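PDB 2YKF: sensor histidine kinase PdtaS from Mycobacterium tuberculosis, which probably senses c-di-GMP raised by nutrient deprivation and autophosphorylates on a histidine to signal through PdtaR, with this fragment holding its GAF and PAS-like sensing domains. Local coordinates for residues Gly142-Ala147 with Ala195-Leu200; Gly182-Arg185 with Val191-Tyr194; His204-Thr209 with Ile278-Val283; Gln239-Gly244 with Val274-Leu279. All coordinates share one frame; numbering follows the deposited sequence. Where two conformers were deposited one is given.

Contact 1 (Gly142-Ala147 with Ala195-Leu200)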
# COMPACT_ATOMS: atom_id res chain seq x y z
N GLY A 142 -3.07 17.60 8.64
CA GLY A 142 -1.67 17.93 8.80
C GLY A 142 -1.08 18.20 7.44
O GLY A 142 -1.80 18.17 6.41
N HIS A 143 0.21 18.50 7.39
CA HIS A 143 0.85 18.75 6.11
C HIS A 143 0.78 17.60 5.09
O HIS A 143 0.53 17.84 3.88
CB HIS A 143 2.27 19.22 6.30
CG HIS A 143 2.33 20.55 6.98
ND1 HIS A 143 3.10 20.79 8.09
CD2 HIS A 143 1.60 21.67 6.77
CE1 HIS A 143 2.90 22.03 8.50
NE2 HIS A 143 2.00 22.59 7.70
N LEU A 144 0.98 16.37 5.57
CA LEU A 144 0.94 15.18 4.68
C LEU A 144 -0.41 15.12 4.03
O LEU A 144 -0.52 15.08 2.78
CB LEU A 144 1.20 13.87 5.47
CG LEU A 144 1.19 12.60 4.57
CD1 LEU A 144 2.15 11.57 5.19
CD2 LEU A 144 -0.14 11.94 4.35
N GLU A 145 -1.46 15.16 4.84
CA GLU A 145 -2.80 15.07 4.29
C GLU A 145 -3.15 16.24 3.35
O GLU A 145 -3.77 16.05 2.28
CB GLU A 145 -3.85 14.95 5.44
CG GLU A 145 -3.57 13.69 6.38
CD GLU A 145 -2.40 13.85 7.46
OE1 GLU A 145 -1.71 14.91 7.59
OE2 GLU A 145 -2.19 12.85 8.19
N THR A 146 -2.74 17.45 3.70
CA THR A 146 -2.88 18.55 2.72
C THR A 146 -2.15 18.31 1.41
O THR A 146 -2.77 18.47 0.29
CB THR A 146 -2.43 19.90 3.34
OG1 THR A 146 -3.18 20.09 4.53
CG2 THR A 146 -2.71 20.97 2.43
N ALA A 147 -0.86 17.93 1.48
CA ALA A 147 -0.06 17.72 0.21
C ALA A 147 -0.69 16.61 -0.66
O ALA A 147 -0.82 16.71 -1.92
CB ALA A 147 1.40 17.32 0.59
N ALA A 195 8.00 17.04 0.86
CA ALA A 195 8.48 15.63 0.93
C ALA A 195 7.95 14.98 2.21
O ALA A 195 8.09 15.54 3.33
CB ALA A 195 10.04 15.59 0.90
N SER A 196 7.28 13.84 2.07
CA SER A 196 6.67 13.19 3.22
C SER A 196 7.77 12.64 4.15
O SER A 196 8.97 12.56 3.76
CB SER A 196 5.71 12.09 2.73
OG SER A 196 6.47 11.06 2.12
N PRO A 197 7.40 12.29 5.40
CA PRO A 197 8.41 11.70 6.27
C PRO A 197 9.07 10.46 5.63
O PRO A 197 10.31 10.27 5.71
CB PRO A 197 7.57 11.33 7.52
CG PRO A 197 6.64 12.52 7.64
CD PRO A 197 6.19 12.65 6.17
N ASN A 198 8.26 9.60 5.00
CA ASN A 198 8.79 8.38 4.35
C ASN A 198 9.73 8.66 3.22
O ASN A 198 10.73 7.92 3.00
CB ASN A 198 7.62 7.47 3.87
CG ASN A 198 7.18 6.54 4.97
OD1 ASN A 198 7.83 6.49 6.03
ND2 ASN A 198 6.07 5.85 4.76
N ALA A 199 9.45 9.74 2.49
CA ALA A 199 10.34 10.06 1.40
C ALA A 199 11.68 10.52 1.98
O ALA A 199 12.78 10.13 1.49
CB ALA A 199 9.71 11.13 0.54
N LEU A 200 11.62 11.34 3.02
CA LEU A 200 12.86 11.85 3.66
C LEU A 200 13.63 10.66 4.26
O LEU A 200 14.87 10.63 4.23
CB LEU A 200 12.53 12.79 4.82
CG LEU A 200 12.70 14.31 4.84
CD1 LEU A 200 11.34 15.05 4.97
CD2 LEU A 200 13.63 14.66 6.02

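Contact 2 (Gly182-Arg185 with Val191-Tyr194)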
# COMPACT_ATOMS: atom_id res chain seq x y z
N GLY A 182 6.09 6.89 0.19
CA GLY A 182 6.98 8.07 0.14
C GLY A 182 6.44 8.98 -0.98
O GLY A 182 6.19 8.52 -2.10
N PHE A 183 6.25 10.24 -0.67
CA PHE A 183 5.59 11.15 -1.62
C PHE A 183 6.37 12.43 -1.66
O PHE A 183 6.71 12.97 -0.56
CB PHE A 183 4.18 11.48 -1.14
CG PHE A 183 3.47 12.49 -2.02
CD1 PHE A 183 2.92 12.12 -3.18
CD2 PHE A 183 3.48 13.85 -1.68
CE1 PHE A 183 2.24 13.07 -4.02
CE2 PHE A 183 2.86 14.79 -2.50
CZ PHE A 183 2.25 14.40 -3.67
N ILE A 184 6.67 12.92 -2.87
CA ILE A 184 7.42 14.21 -3.07
C ILE A 184 6.66 15.05 -4.11
O ILE A 184 6.24 14.51 -5.13
CB ILE A 184 8.80 13.92 -3.67
CG1 ILE A 184 9.74 13.37 -2.60
CG2 ILE A 184 9.48 15.20 -4.26
CD1 ILE A 184 11.01 12.67 -3.13
N ARG A 185 6.43 16.34 -3.82
CA ARG A 185 5.84 17.22 -4.80
C ARG A 185 6.95 18.14 -5.32
O ARG A 185 7.65 18.77 -4.52
CB ARG A 185 4.67 18.00 -4.21
CG ARG A 185 4.03 19.01 -5.16
CD ARG A 185 3.33 18.32 -6.30
NE ARG A 185 3.48 19.10 -7.53
CZ ARG A 185 2.70 20.11 -7.89
NH1 ARG A 185 1.69 20.47 -7.11
NH2 ARG A 185 2.92 20.75 -9.03
N VAL A 191 12.14 21.98 -7.98
CA VAL A 191 12.39 22.23 -6.53
C VAL A 191 11.31 21.51 -5.71
O VAL A 191 10.12 21.56 -6.07
CB VAL A 191 12.40 23.78 -6.19
CG1 VAL A 191 12.55 24.01 -4.66
CG2 VAL A 191 13.53 24.49 -7.01
N VAL A 192 11.74 20.80 -4.67
CA VAL A 192 10.82 20.04 -3.80
C VAL A 192 10.01 21.02 -2.95
O VAL A 192 10.57 21.72 -2.11
CB VAL A 192 11.64 19.10 -2.86
CG1 VAL A 192 10.72 18.38 -1.84
CG2 VAL A 192 12.48 18.09 -3.65
N SER A 193 8.71 21.05 -3.15
CA SER A 193 7.86 21.87 -2.36
C SER A 193 7.30 21.12 -1.18
O SER A 193 6.95 21.73 -0.15
CB SER A 193 6.77 22.48 -3.23
OG SER A 193 5.71 21.55 -3.46
N TYR A 194 7.27 19.76 -1.26
CA TYR A 194 6.86 18.94 -0.08
C TYR A 194 7.45 17.57 -0.25
O TYR A 194 7.43 17.03 -1.38
CB TYR A 194 5.31 18.80 0.05
CG TYR A 194 4.94 17.87 1.18
CD1 TYR A 194 5.01 18.30 2.51
CD2 TYR A 194 4.65 16.51 0.93
CE1 TYR A 194 4.72 17.46 3.57
CE2 TYR A 194 4.37 15.65 1.96
CZ TYR A 194 4.41 16.12 3.27
OH TYR A 194 4.16 15.27 4.29

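Contact 3 (His204-Thr209 with Ile278-Val283)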
# COMPACT_ATOMS: atom_id res chain seq x y z
N HIS A 204 17.41 9.64 3.36
CA HIS A 204 18.47 9.43 4.39
C HIS A 204 19.18 8.08 4.25
O HIS A 204 20.42 8.00 4.33
CB HIS A 204 17.91 9.52 5.83
CG HIS A 204 17.45 10.87 6.21
ND1 HIS A 204 16.49 11.09 7.17
CD2 HIS A 204 17.82 12.10 5.75
CE1 HIS A 204 16.25 12.39 7.26
NE2 HIS A 204 17.05 13.02 6.41
N ARG A 205 18.42 7.03 4.00
CA ARG A 205 19.05 5.71 3.83
C ARG A 205 19.95 5.78 2.62
O ARG A 205 20.97 5.09 2.58
CB ARG A 205 17.97 4.61 3.60
CG ARG A 205 17.08 4.31 4.83
CD ARG A 205 18.05 4.14 6.16
NE ARG A 205 17.27 4.92 6.99
CZ ARG A 205 17.46 6.09 7.53
NH1 ARG A 205 18.62 6.66 7.93
NH2 ARG A 205 16.34 6.51 7.93
N MET A 206 19.52 6.56 1.59
CA MET A 206 20.31 6.71 0.35
C MET A 206 21.59 7.56 0.53
O MET A 206 22.41 7.67 -0.40
CB MET A 206 19.46 7.35 -0.75
CG MET A 206 18.40 6.48 -1.45
SD MET A 206 17.17 7.59 -2.25
CE MET A 206 17.99 7.64 -3.81
N GLY A 207 21.71 8.23 1.67
CA GLY A 207 22.88 9.04 2.02
C GLY A 207 22.63 10.54 2.10
O GLY A 207 23.56 11.29 2.21
N LEU A 208 21.39 11.00 1.97
CA LEU A 208 21.11 12.49 2.06
C LEU A 208 21.33 12.94 3.49
O LEU A 208 20.74 12.38 4.39
CB LEU A 208 19.67 12.83 1.65
CG LEU A 208 19.31 14.32 1.53
CD1 LEU A 208 20.10 14.92 0.39
CD2 LEU A 208 17.81 14.60 1.38
N THR A 209 22.22 13.92 3.71
CA THR A 209 22.47 14.45 5.07
C THR A 209 21.84 15.84 5.18
O THR A 209 21.99 16.51 6.18
CB THR A 209 24.00 14.58 5.34
OG1 THR A 209 24.56 15.52 4.43
CG2 THR A 209 24.70 13.26 5.09
N ILE A 278 6.36 12.54 -7.29
CA ILE A 278 7.24 11.44 -7.31
C ILE A 278 6.89 10.56 -6.13
O ILE A 278 6.86 11.01 -4.96
CB ILE A 278 8.73 11.89 -7.26
CG1 ILE A 278 9.04 12.77 -8.51
CG2 ILE A 278 9.72 10.68 -7.17
CD1 ILE A 278 10.43 13.21 -8.59
N LEU A 279 6.68 9.29 -6.42
CA LEU A 279 6.47 8.32 -5.31
C LEU A 279 7.74 7.52 -5.15
O LEU A 279 8.43 7.23 -6.12
CB LEU A 279 5.32 7.39 -5.62
CG LEU A 279 4.08 8.11 -6.18
CD1 LEU A 279 3.12 6.99 -6.55
CD2 LEU A 279 3.51 8.99 -5.12
N ILE A 280 8.11 7.25 -3.91
CA ILE A 280 9.35 6.52 -3.64
C ILE A 280 9.13 5.45 -2.61
O ILE A 280 8.37 5.64 -1.68
CB ILE A 280 10.51 7.48 -3.25
CG1 ILE A 280 11.83 6.71 -2.98
CG2 ILE A 280 10.15 8.36 -2.07
CD1 ILE A 280 13.00 7.70 -2.66
N ARG A 281 9.75 4.28 -2.81
CA ARG A 281 9.60 3.24 -1.80
C ARG A 281 11.00 2.70 -1.53
O ARG A 281 11.67 2.28 -2.46
CB ARG A 281 8.76 2.08 -2.33
CG ARG A 281 8.58 1.02 -1.21
CD ARG A 281 7.82 -0.26 -1.61
NE ARG A 281 7.56 -0.95 -0.33
CZ ARG A 281 7.21 -2.24 -0.19
NH1 ARG A 281 6.97 -3.01 -1.27
NH2 ARG A 281 7.00 -2.71 1.06
N ASP A 282 11.45 2.74 -0.28
CA ASP A 282 12.70 2.05 0.10
C ASP A 282 12.53 0.54 0.02
O ASP A 282 11.78 -0.11 0.79
CB ASP A 282 13.12 2.52 1.50
CG ASP A 282 14.44 1.87 1.97
OD1 ASP A 282 14.90 0.93 1.28
OD2 ASP A 282 14.99 2.31 3.02
N VAL A 283 13.16 -0.08 -0.95
CA VAL A 283 13.03 -1.52 -1.06
C VAL A 283 14.34 -2.30 -0.69
O VAL A 283 14.58 -3.39 -1.16
CB VAL A 283 12.52 -1.94 -2.44
CG1 VAL A 283 11.11 -1.36 -2.67
CG2 VAL A 283 13.48 -1.46 -3.52

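Contact 4 (Gln239-Gly244 with Val274-Leu279)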
# COMPACT_ATOMS: atom_id res chain seq x y z
N GLN A 239 14.44 16.24 -15.90
CA GLN A 239 14.42 17.38 -16.83
C GLN A 239 13.36 17.25 -17.92
O GLN A 239 12.67 18.20 -18.15
CB GLN A 239 15.77 17.59 -17.50
CG GLN A 239 16.88 17.91 -16.51
CD GLN A 239 18.14 18.33 -17.27
OE1 GLN A 239 18.04 19.08 -18.24
NE2 GLN A 239 19.32 17.81 -16.86
N ASP A 240 13.26 16.09 -18.57
CA ASP A 240 12.23 15.82 -19.59
C ASP A 240 10.80 15.85 -19.05
O ASP A 240 9.83 16.26 -19.75
CB ASP A 240 12.45 14.44 -20.23
CG ASP A 240 13.69 14.39 -21.14
OD1 ASP A 240 14.26 15.48 -21.43
OD2 ASP A 240 14.10 13.28 -21.56
N LEU A 241 10.64 15.32 -17.84
CA LEU A 241 9.34 15.27 -17.19
C LEU A 241 8.73 16.65 -17.06
O LEU A 241 7.57 16.89 -17.47
CB LEU A 241 9.56 14.67 -15.77
CG LEU A 241 8.39 14.30 -14.87
CD1 LEU A 241 7.66 13.19 -15.52
CD2 LEU A 241 8.98 13.86 -13.50
N LEU A 242 9.53 17.54 -16.49
CA LEU A 242 9.14 18.91 -16.22
C LEU A 242 8.92 19.74 -17.50
O LEU A 242 8.07 20.64 -17.53
CB LEU A 242 10.25 19.55 -15.40
CG LEU A 242 10.38 18.94 -14.00
CD1 LEU A 242 11.62 19.42 -13.27
CD2 LEU A 242 9.10 19.15 -13.17
N ALA A 243 9.68 19.40 -18.55
CA ALA A 243 9.60 20.10 -19.85
C ALA A 243 8.42 19.65 -20.74
O ALA A 243 8.10 20.34 -21.72
CB ALA A 243 10.94 19.97 -20.61
N GLY A 244 7.78 18.52 -20.41
CA GLY A 244 6.75 17.93 -21.25
C GLY A 244 7.36 17.09 -22.36
O GLY A 244 6.68 16.72 -23.33
N VAL A 274 2.81 21.92 -14.37
CA VAL A 274 2.80 22.57 -13.09
C VAL A 274 3.59 21.70 -12.08
O VAL A 274 3.20 21.57 -10.93
CB VAL A 274 1.36 22.87 -12.64
CG1 VAL A 274 0.67 23.94 -13.64
CG2 VAL A 274 0.52 21.55 -12.48
N GLY A 275 4.71 21.15 -12.54
CA GLY A 275 5.61 20.30 -11.78
C GLY A 275 5.30 18.81 -11.92
O GLY A 275 4.92 18.30 -13.02
N ALA A 276 5.48 18.08 -10.81
CA ALA A 276 5.45 16.63 -10.83
C ALA A 276 5.25 16.04 -9.44
O ALA A 276 5.53 16.67 -8.43
CB ALA A 276 6.76 16.03 -11.47
N ALA A 277 4.73 14.81 -9.42
CA ALA A 277 4.66 14.03 -8.15
C ALA A 277 5.67 12.93 -8.36
O ALA A 277 5.86 12.47 -9.50
CB ALA A 277 3.23 13.46 -7.90
N ILE A 278 6.36 12.54 -7.29
CA ILE A 278 7.24 11.44 -7.31
C ILE A 278 6.89 10.56 -6.13
O ILE A 278 6.86 11.01 -4.96
CB ILE A 278 8.73 11.89 -7.26
CG1 ILE A 278 9.04 12.77 -8.51
CG2 ILE A 278 9.72 10.68 -7.17
CD1 ILE A 278 10.43 13.21 -8.59
N LEU A 279 6.68 9.29 -6.42
CA LEU A 279 6.47 8.32 -5.31
C LEU A 279 7.74 7.52 -5.15
O LEU A 279 8.43 7.23 -6.12
CB LEU A 279 5.32 7.39 -5.62
CG LEU A 279 4.08 8.11 -6.18
CD1 LEU A 279 3.12 6.99 -6.55
CD2 LEU A 279 3.51 8.99 -5.12

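Contact 1 (Gly142-Ala147 with Ala195-Leu200)
Two helix N-termini meet where the GAF and PAS-like domains adjoin: Leu144, in the first turn of helix 143-161, reaches across to Ser196 and Pro197 at the start of helix 197-205. The approach is slight, burying 69 Å² in all, and no hydrogen bond crosses it. The CA atoms of Leu144 and Ser196 stand 6.2 Å apart. Leu144 itself does not aim straight at the other helix, but its extended side chain, with CG trans to N (chi1 -179°), carries one branch over. The methyl CD1 lies 4.3 Å from Pro197 CD, meeting the proline ring at the corner bonded to nitrogen, and 4.4 Å from Ser196 CB. Tyr194 of strand 192-195 also packs on Leu144. Both helices are entered through a distinct N-cap, Gly142 for the first and Ser196 for the second. Asn198, one residue past Pro197, hydrogen-bonds through OD1 to Arg60 of the second subunit, and that arginine also packs on Pro197, so the domain junction borders the subunit interface. Ser196 serves several partners: its CB meets the leucine methyl, while its OG accepts from Phe183 N and caps the helix, taking the N-H of Ala199 with N to OG at 3.3 Å and an angle of 150° at the hydrogen.

Contact 2 (Gly182-Arg185 with Val191-Tyr194)
Phe183 and Tyr194 both hold CG trans to N (chi1 176° and 175°), which brings the two rings together edge to edge across the strands. Phe183 CD2 and Tyr194 CD2 are 3.9 Å apart, each near the plane of the other ring, and the side chains cross at about a right angle. Both rings also pack on helix 143-161. Ile184 instead turns its CG2 to Val192 CG1 at 4.2 Å, and its side chain continues onto Ala199 and Tyr203 of helix 197-205. Backbone bonds join the strands at Arg185. Arg185 N donates to Tyr194 O over 2.7 Å, nearly straight and in the carbonyl plane. Arg185 O receives Ser193 N at 2.9 Å, and more weakly Tyr194 N at 3.4 Å. Ser193 OG lies beside the aliphatic part of the arginine, 3.5 Å from Arg185 CG. The end of the arginine leads away from the hairpin. With Ser193 and Tyr194 both set opposite Arg185, this is a classic beta bulge, placed in the antiparallel hairpin of strands 183-186 and 192-195 at one edge of the five-stranded PAS-like sheet.

Contact 3 (His204-Thr209 with Ile278-Val283)
Arg205, in the last turn of helix 197-205, faces Asp282, near the end of strand 272-282, with 8.2 Å between their CA atoms. The helix is closed by a Schellman motif in which Gly207 takes a positive phi of 113° and its N bonds back to His204 O at 3.0 Å. On the strand, Ile280 and Asp282 alternate with Arg281 and so both point at the helix end. The arginine and aspartate meet through the arginine's aliphatic stem, not its guanidinium. Asp282 OD2 sits 3.4 Å from Arg205 CG and 3.8 Å from CB, while NE stays 5.3 Å from that same OD2. Arg205 folds back at chi2 (-47°), and a further bend at chi3 takes the guanidinium off to Asp71 and Ser4 of the second subunit; Asp282 OD1 is held instead by Thr284 OG1. The opposite charges may still attract weakly. The apolar part of the contact is Met206 SD against Ile280 CD1, 4.2 Å apart, the isoleucine reaching out with both torsions extended. Around this pair the fold closes in: Val260 of strand 258-269 touches both Met206 and Ile280, and Ala199, Ala202 and Tyr203 of helix 197-205 pack on Ile280, seating the helix against the central strands of the PAS-like sheet.

Contact 4 (Gln239-Gly244 with Val274-Leu279)
Gly275 brings its bare backbone up to Leu242, whose CD2 lies 3.9 Å from Gly275 CA and 4.0 Å from Gly275 C. Their CA atoms are 5.8 Å apart. The glycine suits the backbone here, since its positive phi of 92° would press any side chain against the carbonyl O of Val274. Ala276 follows with its methyl pointed at the helix. Its CB meets Leu241 CD2 at 3.7 Å, with Leu241 CG behind, and receives Leu242 CD2 from another direction at 4.3 Å, so one small methyl sits against two leucines. Leu241 reaches it by setting CG trans to N (chi1 -172°), and it also lies on Thr264 and Pro266 of the adjoining strand 258-269. This is a helix laid on a PAS-like sheet: helix 228-243 ends here, its last turn closed by a Schellman motif at Gly244, and its axis passes 8.1 Å from that of strand 274-279 at 132° between their directions. The strand itself is paired on both sides, Ala276 with Leu186 and Ala277 with Leu265 through backbone bonds. Ala277 turns its methyl away from the helix and onto Phe183. Ile278 turns its end toward Leu241 but stops short of contact, packing on Ile184 and Leu186.

Overall arrangement
Contact 4 is the buried one, purely apolar, where a helix end rests on strand 272-282. Contact 3 uses the far end of that strand, sharing Ile278 and Leu279, but is partly buried and mixes a sulfur-methyl touch with charged residues whose polar ends go elsewhere. Contact 2 is the one held by hydrogen bonds across its segments; its strand 183-186 pairs with 272-282, so contacts 2, 3 and 4 share one sheet. Contact 1 is the slightest and alone joins the two domains; it abuts contact 2 through Ser196 N to Phe183 O, 2.8 Å. Contacts 1 and 3 share helix 197-205, and both reach the second subunit.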